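Local coordinates for 65 kDa virulence protein (Salmonella typhimurium, PDB 2GWM) that probably transfers ADP-ribose from NAD+ to an arginine of host actin, blocking filament assembly, through the ADP-ribosyltransferase domain that this chain represents, at residues N20-L23 with D27-E30; Q32-L37 with N46-E51; D92-Y97 with I190-N195. All coordinates share one frame; numbering follows the deposited sequence.

Contact 1 of 3, residues N20-L23 with D27-E30; sequences NKYL and DYPE. With SO4 (sulfate ion), chain C.
Y22 and Y28 form a T-shaped aromatic pair at the C-terminal end of helix 3-24. The edge of Y22 points at the face of Y28: the ring centroids are 5.1 Å apart and the planes stand at 87°. The touching atom is CD1 of Y22, which sits 3.6 Å from CZ of Y28 and lies over the rim of that ring. What brings the Y28 ring across is its first torsion of 65°, which sets CG between the backbone N and the carbonyl carbon and stands the ring beside the helix. The other face of Y28 is taken by CG of E30, 3.5 Å above the plane, so the ring is sandwiched between an aromatic edge and an aliphatic chain.

The remaining contact between the segments, nearer the backbone, is van der Waals packing of the K21 chain on Y28 and the D27 carbonyl. CB of K21 lies 3.7 Å from CB of Y28 and 3.4 Å from the carbonyl O of D27, and its CD also approaches that oxygen. Beyond this the lysine is extended, and its ammonium group heads off from the loop.

A sulfate ion, presumably from the crystallisation solution, binds on the loop side alone: the backbone N of E30 donates to its O1 at 3.2 Å, and T31 N binds the same ion. P29 is the N-cap residue of the next helix, so the anion sits at the amide-rich start of helix 30-39, where the helix dipole would probably favour negative charge.

The pair thus ties the last turn of helix 3-24 to the linker leading into helix 30-39, while helix 50-69 packs against both tyrosines, with M57 and I61 on Y22 and F53 on Y28.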
loop_
_atom_site.group_PDB
_atom_site.type_symbol
_atom_site.label_atom_id
_atom_site.label_comp_id
_atom_site.label_asym_id
_atom_site.label_seq_id
_atom_site.Cartn_x
_atom_site.Cartn_y
_atom_site.Cartn_z
ATOM N N ASN A 20 -8.941 3.242 0.026
ATOM C CA ASN A 20 -8.364 2.170 0.808
ATOM C C ASN A 20 -9.136 1.911 2.075
ATOM O O ASN A 20 -9.392 0.770 2.422
ATOM C CB ASN A 20 -6.878 2.465 1.056
ATOM C CG ASN A 20 -6.046 2.465 -0.256
ATOM O OD1 ASN A 20 -5.111 3.296 -0.466
ATOM N ND2 ASN A 20 -6.359 1.530 -1.122
ATOM N N LYS A 21 -9.626 2.973 2.715
ATOM C CA LYS A 21 -10.546 2.774 3.843
ATOM C C LYS A 21 -11.806 2.049 3.403
ATOM O O LYS A 21 -12.304 1.157 4.074
ATOM C CB LYS A 21 -10.891 4.103 4.508
ATOM C CG LYS A 21 -9.742 4.717 5.248
ATOM C CD LYS A 21 -10.103 6.092 5.843
ATOM C CE LYS A 21 -9.038 6.552 6.805
ATOM N NZ LYS A 21 -9.422 7.794 7.585
ATOM N N TYR A 22 -12.350 2.439 2.266
ATOM C CA TYR A 22 -13.527 1.768 1.696
ATOM C C TYR A 22 -13.296 0.260 1.509
ATOM O O TYR A 22 -14.090 -0.588 1.962
ATOM C CB TYR A 22 -13.876 2.416 0.350
ATOM C CG TYR A 22 -15.073 1.786 -0.357
ATOM C CD1 TYR A 22 -16.378 2.061 0.043
ATOM C CD2 TYR A 22 -14.882 0.937 -1.420
ATOM C CE1 TYR A 22 -17.434 1.513 -0.581
ATOM C CE2 TYR A 22 -15.965 0.350 -2.093
ATOM C CZ TYR A 22 -17.250 0.647 -1.647
ATOM O OH TYR A 22 -18.369 0.163 -2.285
ATOM N N LEU A 23 -12.165 -0.050 0.880
ATOM C CA LEU A 23 -11.837 -1.450 0.557
ATOM C C LEU A 23 -11.613 -2.230 1.821
ATOM O O LEU A 23 -11.979 -3.389 1.881
ATOM C CB LEU A 23 -10.605 -1.537 -0.343
ATOM C CG LEU A 23 -10.847 -1.180 -1.823
ATOM C CD1 LEU A 23 -9.573 -0.910 -2.555
ATOM C CD2 LEU A 23 -11.638 -2.269 -2.523
ATOM N N ASP A 27 -14.525 2.689 8.269
ATOM C CA ASP A 27 -15.146 3.973 8.056
ATOM C C ASP A 27 -14.343 4.756 7.018
ATOM O O ASP A 27 -13.106 4.764 7.050
ATOM C CB ASP A 27 -15.252 4.726 9.379
ATOM C CG ASP A 27 -16.542 4.377 10.159
ATOM O OD1 ASP A 27 -17.615 4.172 9.525
ATOM O OD2 ASP A 27 -16.489 4.338 11.413
ATOM N N TYR A 28 -15.050 5.383 6.084
ATOM C CA TYR A 28 -14.404 6.139 5.014
ATOM C C TYR A 28 -15.200 7.411 4.739
ATOM O O TYR A 28 -16.311 7.565 5.231
ATOM C CB TYR A 28 -14.343 5.317 3.728
ATOM C CG TYR A 28 -15.697 4.995 3.144
ATOM C CD1 TYR A 28 -16.250 5.751 2.123
ATOM C CD2 TYR A 28 -16.444 3.921 3.605
ATOM C CE1 TYR A 28 -17.494 5.439 1.587
ATOM C CE2 TYR A 28 -17.690 3.637 3.083
ATOM C CZ TYR A 28 -18.219 4.406 2.080
ATOM O OH TYR A 28 -19.475 4.088 1.584
ATOM N N PRO A 29 -14.595 8.351 3.995
ATOM C CA PRO A 29 -15.282 9.583 3.688
ATOM C C PRO A 29 -16.366 9.403 2.617
ATOM O O PRO A 29 -16.073 9.485 1.439
ATOM C CB PRO A 29 -14.123 10.494 3.169
ATOM C CG PRO A 29 -12.892 9.815 3.577
ATOM C CD PRO A 29 -13.196 8.383 3.498
ATOM N N GLU A 30 -17.597 9.170 3.042
ATOM C CA GLU A 30 -18.695 8.847 2.136
ATOM C C GLU A 30 -19.048 9.989 1.213
ATOM O O GLU A 30 -19.262 9.787 0.016
ATOM C CB GLU A 30 -19.916 8.417 2.945
ATOM C CG GLU A 30 -19.558 7.232 3.878
ATOM C CD GLU A 30 -20.721 6.546 4.570
ATOM O OE1 GLU A 30 -21.887 6.613 4.079
ATOM O OE2 GLU A 30 -20.421 5.903 5.611
HETATM S S SO4 C . -18.404 11.580 5.770
HETATM O O1 SO4 C . -18.394 10.097 5.980
HETATM O O2 SO4 C . -18.939 12.292 6.934
HETATM O O3 SO4 C . -16.998 11.986 5.500
HETATM O O4 SO4 C . -19.221 11.884 4.581
#

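Contact 2 of 3, residues Q32-L37 with N46-E51; sequences QAKETL and NEPSDE
N46 and K34 bury nearly equal amounts of surface here, and their CA atoms, 5.2 Å apart, are the nearest CA pair across the contact. From N46 the amide reaches E35: ND2 donates to OE1 of E35 at 3.0 Å, with an N-H...O angle of 170°. The acceptor lies almost in the amide plane and is met through its syn lone pair, on the side of the other carboxylate oxygen. The two side chains run side by side, yet their flat ends are turned 84° against each other. In E35 a bend at the second torsion (55°) helps swing the carboxylate toward the loop.

K34 makes contact along its whole length. With CG anti to the carbonyl carbon and everything beyond extended, it passes over the backbone of the loop: CD lies 3.5 Å from the carbonyl O of N46, and CE rests 3.9 Å from CG of P48. The ammonium group then binds two waters. One, 2.6 Å from NZ of K34, donates to the carbonyl O of P48. The second, 2.9 Å from the same NZ, donates both to that carbonyl and to OD1 of D50, so the opposite charges of K34 and D50 are linked through water. K34 also makes a cation-pi interaction with F53 of helix 50-69.

P48, third in buried area, presents its ring to the lysine chain and also touches L43. Helix 30-39 thus packs on the loop that leads into the capped start of helix 50-69, at the surface of the ADP-ribosyltransferase domain. S49 caps that helix: its side chain takes a backbone N of the first turn and E52 returns a bond to S49 N, the reciprocal pattern of a capping box.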
loop_
_atom_site.group_PDB
_atom_site.type_symbol
_atom_site.label_atom_id
_atom_site.label_comp_id
_atom_site.label_asym_id
_atom_site.label_seq_id
_atom_site.Cartn_x
_atom_site.Cartn_y
_atom_site.Cartn_z
ATOM N N GLN A 32 -17.128 12.445 0.290
ATOM C CA GLN A 32 -16.082 12.604 -0.704
ATOM C C GLN A 32 -16.068 11.530 -1.767
ATOM O O GLN A 32 -15.796 11.815 -2.929
ATOM C CB GLN A 32 -14.712 12.713 -0.027
ATOM C CG GLN A 32 -14.513 13.990 0.719
ATOM C CD GLN A 32 -14.652 15.157 -0.217
ATOM O OE1 GLN A 32 -15.566 15.984 -0.084
ATOM N NE2 GLN A 32 -13.810 15.157 -1.269
ATOM N N ALA A 33 -16.362 10.292 -1.391
ATOM C CA ALA A 33 -16.471 9.187 -2.342
ATOM C C ALA A 33 -17.509 9.556 -3.393
ATOM O O ALA A 33 -17.265 9.439 -4.597
ATOM C CB ALA A 33 -16.826 7.913 -1.620
ATOM N N LYS A 34 -18.645 10.055 -2.943
ATOM C CA LYS A 34 -19.758 10.341 -3.851
ATOM C C LYS A 34 -19.390 11.549 -4.725
ATOM O O LYS A 34 -19.664 11.561 -5.917
ATOM C CB LYS A 34 -21.021 10.605 -3.042
ATOM C CG LYS A 34 -21.550 9.317 -2.522
ATOM C CD LYS A 34 -22.753 9.512 -1.594
ATOM C CE LYS A 34 -23.388 8.111 -1.324
ATOM N NZ LYS A 34 -24.398 8.156 -0.222
ATOM N N GLU A 35 -18.692 12.521 -4.142
ATOM C CA GLU A 35 -18.308 13.665 -4.901
ATOM C C GLU A 35 -17.332 13.289 -6.023
ATOM O O GLU A 35 -17.407 13.806 -7.132
ATOM C CB GLU A 35 -17.777 14.791 -3.985
ATOM C CG GLU A 35 -18.130 16.144 -4.434
ATOM C CD GLU A 35 -19.645 16.382 -4.638
ATOM O OE1 GLU A 35 -20.483 16.192 -3.701
ATOM O OE2 GLU A 35 -19.995 16.766 -5.771
ATOM N N THR A 36 -16.412 12.377 -5.721
ATOM C CA THR A 36 -15.508 11.819 -6.718
ATOM C C THR A 36 -16.223 11.103 -7.849
ATOM O O THR A 36 -15.933 11.292 -9.029
ATOM C CB THR A 36 -14.481 10.903 -6.056
ATOM O OG1 THR A 36 -13.612 11.684 -5.213
ATOM C CG2 THR A 36 -13.719 10.083 -7.110
ATOM N N LEU A 37 -17.171 10.255 -7.493
ATOM C CA LEU A 37 -17.918 9.541 -8.511
ATOM C C LEU A 37 -18.671 10.468 -9.432
ATOM O O LEU A 37 -18.728 10.240 -10.647
ATOM C CB LEU A 37 -18.821 8.524 -7.878
ATOM C CG LEU A 37 -18.085 7.428 -7.091
ATOM C CD1 LEU A 37 -19.134 6.604 -6.341
ATOM C CD2 LEU A 37 -17.227 6.522 -7.953
ATOM N N ASN A 46 -24.572 13.318 -6.831
ATOM C CA ASN A 46 -23.877 12.924 -5.580
ATOM C C ASN A 46 -24.806 12.279 -4.521
ATOM O O ASN A 46 -24.404 12.061 -3.356
ATOM C CB ASN A 46 -23.112 14.109 -4.977
ATOM C CG ASN A 46 -24.034 15.270 -4.571
ATOM O OD1 ASN A 46 -25.240 15.159 -4.697
ATOM N ND2 ASN A 46 -23.451 16.377 -4.049
ATOM N N GLU A 47 -26.040 11.979 -4.934
ATOM C CA GLU A 47 -27.006 11.278 -4.091
ATOM C C GLU A 47 -27.583 10.017 -4.755
ATOM O O GLU A 47 -28.788 9.961 -4.995
ATOM C CB GLU A 47 -28.131 12.240 -3.715
ATOM C CG GLU A 47 -27.739 13.153 -2.559
ATOM C CD GLU A 47 -28.607 14.392 -2.453
ATOM O OE1 GLU A 47 -29.795 14.342 -2.866
ATOM O OE2 GLU A 47 -28.090 15.427 -1.971
ATOM N N PRO A 48 -26.734 8.995 -5.031
ATOM C CA PRO A 48 -27.133 7.699 -5.594
ATOM C C PRO A 48 -27.733 6.758 -4.561
ATOM O O PRO A 48 -27.516 6.956 -3.345
ATOM C CB PRO A 48 -25.784 7.079 -5.986
ATOM C CG PRO A 48 -24.830 7.645 -4.956
ATOM C CD PRO A 48 -25.277 9.060 -4.815
ATOM N N SER A 49 -28.399 5.697 -5.041
ATOM C CA SER A 49 -28.790 4.591 -4.185
ATOM C C SER A 49 -27.569 3.810 -3.707
ATOM O O SER A 49 -26.482 3.912 -4.287
ATOM C CB SER A 49 -29.746 3.639 -4.920
ATOM O OG SER A 49 -29.068 2.835 -5.878
ATOM N N ASP A 50 -27.759 2.986 -2.684
ATOM C CA ASP A 50 -26.638 2.218 -2.170
ATOM C C ASP A 50 -26.088 1.236 -3.223
ATOM O O ASP A 50 -24.879 1.037 -3.311
ATOM C CB ASP A 50 -26.982 1.502 -0.875
ATOM C CG ASP A 50 -27.216 2.454 0.280
ATOM O OD1 ASP A 50 -26.984 3.681 0.141
ATOM O OD2 ASP A 50 -27.662 1.956 1.340
ATOM N N GLU A 51 -26.954 0.640 -4.045
ATOM C CA GLU A 51 -26.427 -0.261 -5.055
ATOM C C GLU A 51 -25.766 0.537 -6.188
ATOM O O GLU A 51 -24.760 0.123 -6.693
ATOM C CB GLU A 51 -27.478 -1.290 -5.540
ATOM C CG GLU A 51 -26.945 -2.725 -5.978
ATOM C CD GLU A 51 -25.696 -3.323 -5.259
ATOM O OE1 GLU A 51 -25.665 -3.502 -4.007
ATOM O OE2 GLU A 51 -24.725 -3.668 -5.991
HETATM O O HOH W 1 -26.430 8.915 -1.727
HETATM O O HOH W 2 -25.691 5.781 -1.319
#

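Contact 3 of 3, residues D92-Y97 with I190-N195; sequences DVLKEY and IKRIIN
L94 and R192 meet through the chi1 of one and the chi3 of the other: L94 has CG anti to its N (chi1 173°), carrying its methyls toward the strand, while R192 bends at chi3 (64°) and turns its guanidinium flat to meet them. CD1 of L94 sits over the centre of that group, 3.5 Å from CZ of R192, a methyl resting on the face of a planar cation. The opposite face is covered by CG of K191, so the guanidinium lies between two aliphatic groups while its edges remain available for polar partners: NH2 forms a salt bridge with D86, and NH1 donates to OG1 of T122. These bonds would be expected to fix the rotation of the group.

The second point of contact is apolar and lies at the end of the helix. CD1 of I194 packs 4.0 Å from CB of Y97 and 3.4 Å from the carbonyl O of Y97, with CG2 of the isoleucine also close to that oxygen. Buried under these methyls, the carbonyl has no polar partner in the model. The tyrosine ring itself turns off from the strand.

Helix 91-97 therefore lies against strand 192-198, the central strand of the five-stranded mixed sheet. Strands 122-127 and 155-164 flank it, and I194 also touches T122 and L124 on the first and I159 on the second.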
loop_
_atom_site.group_PDB
_atom_site.type_symbol
_atom_site.label_atom_id
_atom_site.label_comp_id
_atom_site.label_asym_id
_atom_site.label_seq_id
_atom_site.Cartn_x
_atom_site.Cartn_y
_atom_site.Cartn_z
ATOM N N ASP A 92 -4.681 -5.917 17.096
ATOM C CA ASP A 92 -4.949 -7.191 16.425
ATOM C C ASP A 92 -4.220 -7.247 15.106
ATOM O O ASP A 92 -3.748 -8.309 14.715
ATOM C CB ASP A 92 -6.464 -7.460 16.246
ATOM C CG ASP A 92 -7.183 -7.650 17.582
ATOM O OD1 ASP A 92 -6.579 -8.201 18.544
ATOM O OD2 ASP A 92 -8.370 -7.237 17.674
ATOM N N VAL A 93 -4.081 -6.105 14.438
ATOM C CA VAL A 93 -3.255 -6.045 13.235
ATOM C C VAL A 93 -1.792 -6.403 13.585
ATOM O O VAL A 93 -1.142 -7.193 12.894
ATOM C CB VAL A 93 -3.323 -4.661 12.573
ATOM C CG1 VAL A 93 -2.517 -4.639 11.291
ATOM C CG2 VAL A 93 -4.827 -4.234 12.298
ATOM N N LEU A 94 -1.269 -5.777 14.632
ATOM C CA LEU A 94 0.079 -6.115 15.088
ATOM C C LEU A 94 0.247 -7.620 15.328
ATOM O O LEU A 94 1.261 -8.220 14.910
ATOM C CB LEU A 94 0.425 -5.345 16.354
ATOM C CG LEU A 94 1.739 -5.685 17.067
ATOM C CD1 LEU A 94 2.890 -5.395 16.170
ATOM C CD2 LEU A 94 1.860 -4.886 18.343
ATOM N N LYS A 95 -0.723 -8.231 16.009
ATOM C CA LYS A 95 -0.598 -9.641 16.328
ATOM C C LYS A 95 -0.564 -10.458 15.048
ATOM O O LYS A 95 0.249 -11.350 14.911
ATOM C CB LYS A 95 -1.768 -10.099 17.160
ATOM C CG LYS A 95 -1.672 -11.581 17.474
ATOM C CD LYS A 95 -2.629 -12.023 18.565
ATOM C CE LYS A 95 -2.405 -13.507 18.898
ATOM N NZ LYS A 95 -1.017 -13.802 19.428
ATOM N N GLU A 96 -1.435 -10.124 14.107
ATOM C CA GLU A 96 -1.460 -10.795 12.792
ATOM C C GLU A 96 -0.105 -10.715 12.049
ATOM O O GLU A 96 0.416 -11.706 11.526
ATOM C CB GLU A 96 -2.512 -10.142 11.874
ATOM C CG GLU A 96 -3.904 -10.611 12.037
ATOM C CD GLU A 96 -4.447 -11.140 10.704
ATOM O OE1 GLU A 96 -4.544 -12.399 10.601
ATOM O OE2 GLU A 96 -4.714 -10.308 9.771
ATOM N N TYR A 97 0.474 -9.525 12.021
ATOM C CA TYR A 97 1.683 -9.313 11.238
ATOM C C TYR A 97 2.940 -9.861 11.920
ATOM O O TYR A 97 3.990 -9.929 11.283
ATOM C CB TYR A 97 1.865 -7.794 11.018
ATOM C CG TYR A 97 1.084 -7.252 9.853
ATOM C CD1 TYR A 97 -0.298 -7.322 9.843
ATOM C CD2 TYR A 97 1.714 -6.753 8.752
ATOM C CE1 TYR A 97 -1.050 -6.861 8.725
ATOM C CE2 TYR A 97 0.966 -6.277 7.647
ATOM C CZ TYR A 97 -0.403 -6.358 7.660
ATOM O OH TYR A 97 -1.227 -5.941 6.612
ATOM N N ILE A 190 12.547 2.529 15.784
ATOM C CA ILE A 190 12.170 1.270 15.190
ATOM C C ILE A 190 12.076 0.188 16.221
ATOM O O ILE A 190 13.063 -0.048 16.960
ATOM C CB ILE A 190 13.120 0.856 14.045
ATOM C CG1 ILE A 190 13.155 1.952 12.961
ATOM C CG2 ILE A 190 12.754 -0.484 13.446
ATOM C CD1 ILE A 190 14.243 1.736 11.977
ATOM N N LYS A 191 10.938 -0.503 16.233
ATOM C CA LYS A 191 10.715 -1.580 17.155
ATOM C C LYS A 191 10.959 -2.954 16.560
ATOM O O LYS A 191 11.388 -3.890 17.233
ATOM C CB LYS A 191 9.291 -1.526 17.680
ATOM C CG LYS A 191 9.003 -2.516 18.779
ATOM C CD LYS A 191 8.087 -1.822 19.803
ATOM C CE LYS A 191 8.089 -2.522 21.128
ATOM N NZ LYS A 191 7.281 -3.759 21.056
ATOM N N ARG A 192 10.749 -3.088 15.259
ATOM C CA ARG A 192 10.861 -4.375 14.626
ATOM C C ARG A 192 11.004 -4.243 13.129
ATOM O O ARG A 192 10.581 -3.252 12.506
ATOM C CB ARG A 192 9.638 -5.216 14.965
ATOM C CG ARG A 192 8.411 -4.665 14.245
ATOM C CD ARG A 192 7.148 -5.394 14.655
ATOM N NE ARG A 192 6.757 -5.263 16.062
ATOM C CZ ARG A 192 6.172 -4.197 16.603
ATOM N NH1 ARG A 192 5.986 -3.109 15.871
ATOM N NH2 ARG A 192 5.814 -4.191 17.904
ATOM N N ILE A 193 11.631 -5.249 12.565
ATOM C CA ILE A 193 11.607 -5.568 11.156
ATOM C C ILE A 193 10.787 -6.804 10.979
ATOM O O ILE A 193 10.952 -7.776 11.693
ATOM C CB ILE A 193 13.068 -5.778 10.568
ATOM C CG1 ILE A 193 13.942 -4.554 10.797
ATOM C CG2 ILE A 193 13.017 -6.234 9.084
ATOM C CD1 ILE A 193 15.417 -4.899 10.687
ATOM N N ILE A 194 9.930 -6.775 9.952
ATOM C CA ILE A 194 9.161 -7.935 9.596
ATOM C C ILE A 194 9.557 -8.262 8.184
ATOM O O ILE A 194 9.376 -7.481 7.272
ATOM C CB ILE A 194 7.662 -7.743 9.678
ATOM C CG1 ILE A 194 7.261 -7.252 11.050
ATOM C CG2 ILE A 194 6.969 -9.073 9.357
ATOM C CD1 ILE A 194 5.776 -7.010 11.210
ATOM N N ASN A 195 10.094 -9.476 8.014
ATOM C CA ASN A 195 10.466 -10.048 6.717
ATOM C C ASN A 195 9.253 -10.819 6.214
ATOM O O ASN A 195 8.793 -11.763 6.857
ATOM C CB ASN A 195 11.691 -10.954 6.856
ATOM C CG ASN A 195 12.886 -10.222 7.362
ATOM O OD1 ASN A 195 13.454 -10.558 8.458
ATOM N ND2 ASN A 195 13.339 -9.279 6.573
#

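The three contacts come one after another along the chain without overlap. Contacts 1 and 2 are neighbours, their centres about 12 Å apart, and they touch where CE1 of Y28 lies 4.1 Å from CB of A33. Together they join helices 3-24, 30-39 and 50-69 into one helical region: the loop of contact 1 leads into helix 30-39, which contact 2 then joins to the start of helix 50-69. Contact 3 stands apart, its centre about 23 Å from that of contact 1 and about 36 Å from that of contact 2. It sets helix 91-97 on the central strand of the five-stranded sheet, near the predicted active site: the side chain of Y97 is about 8 Å from that of R81, on edge strand 78-83.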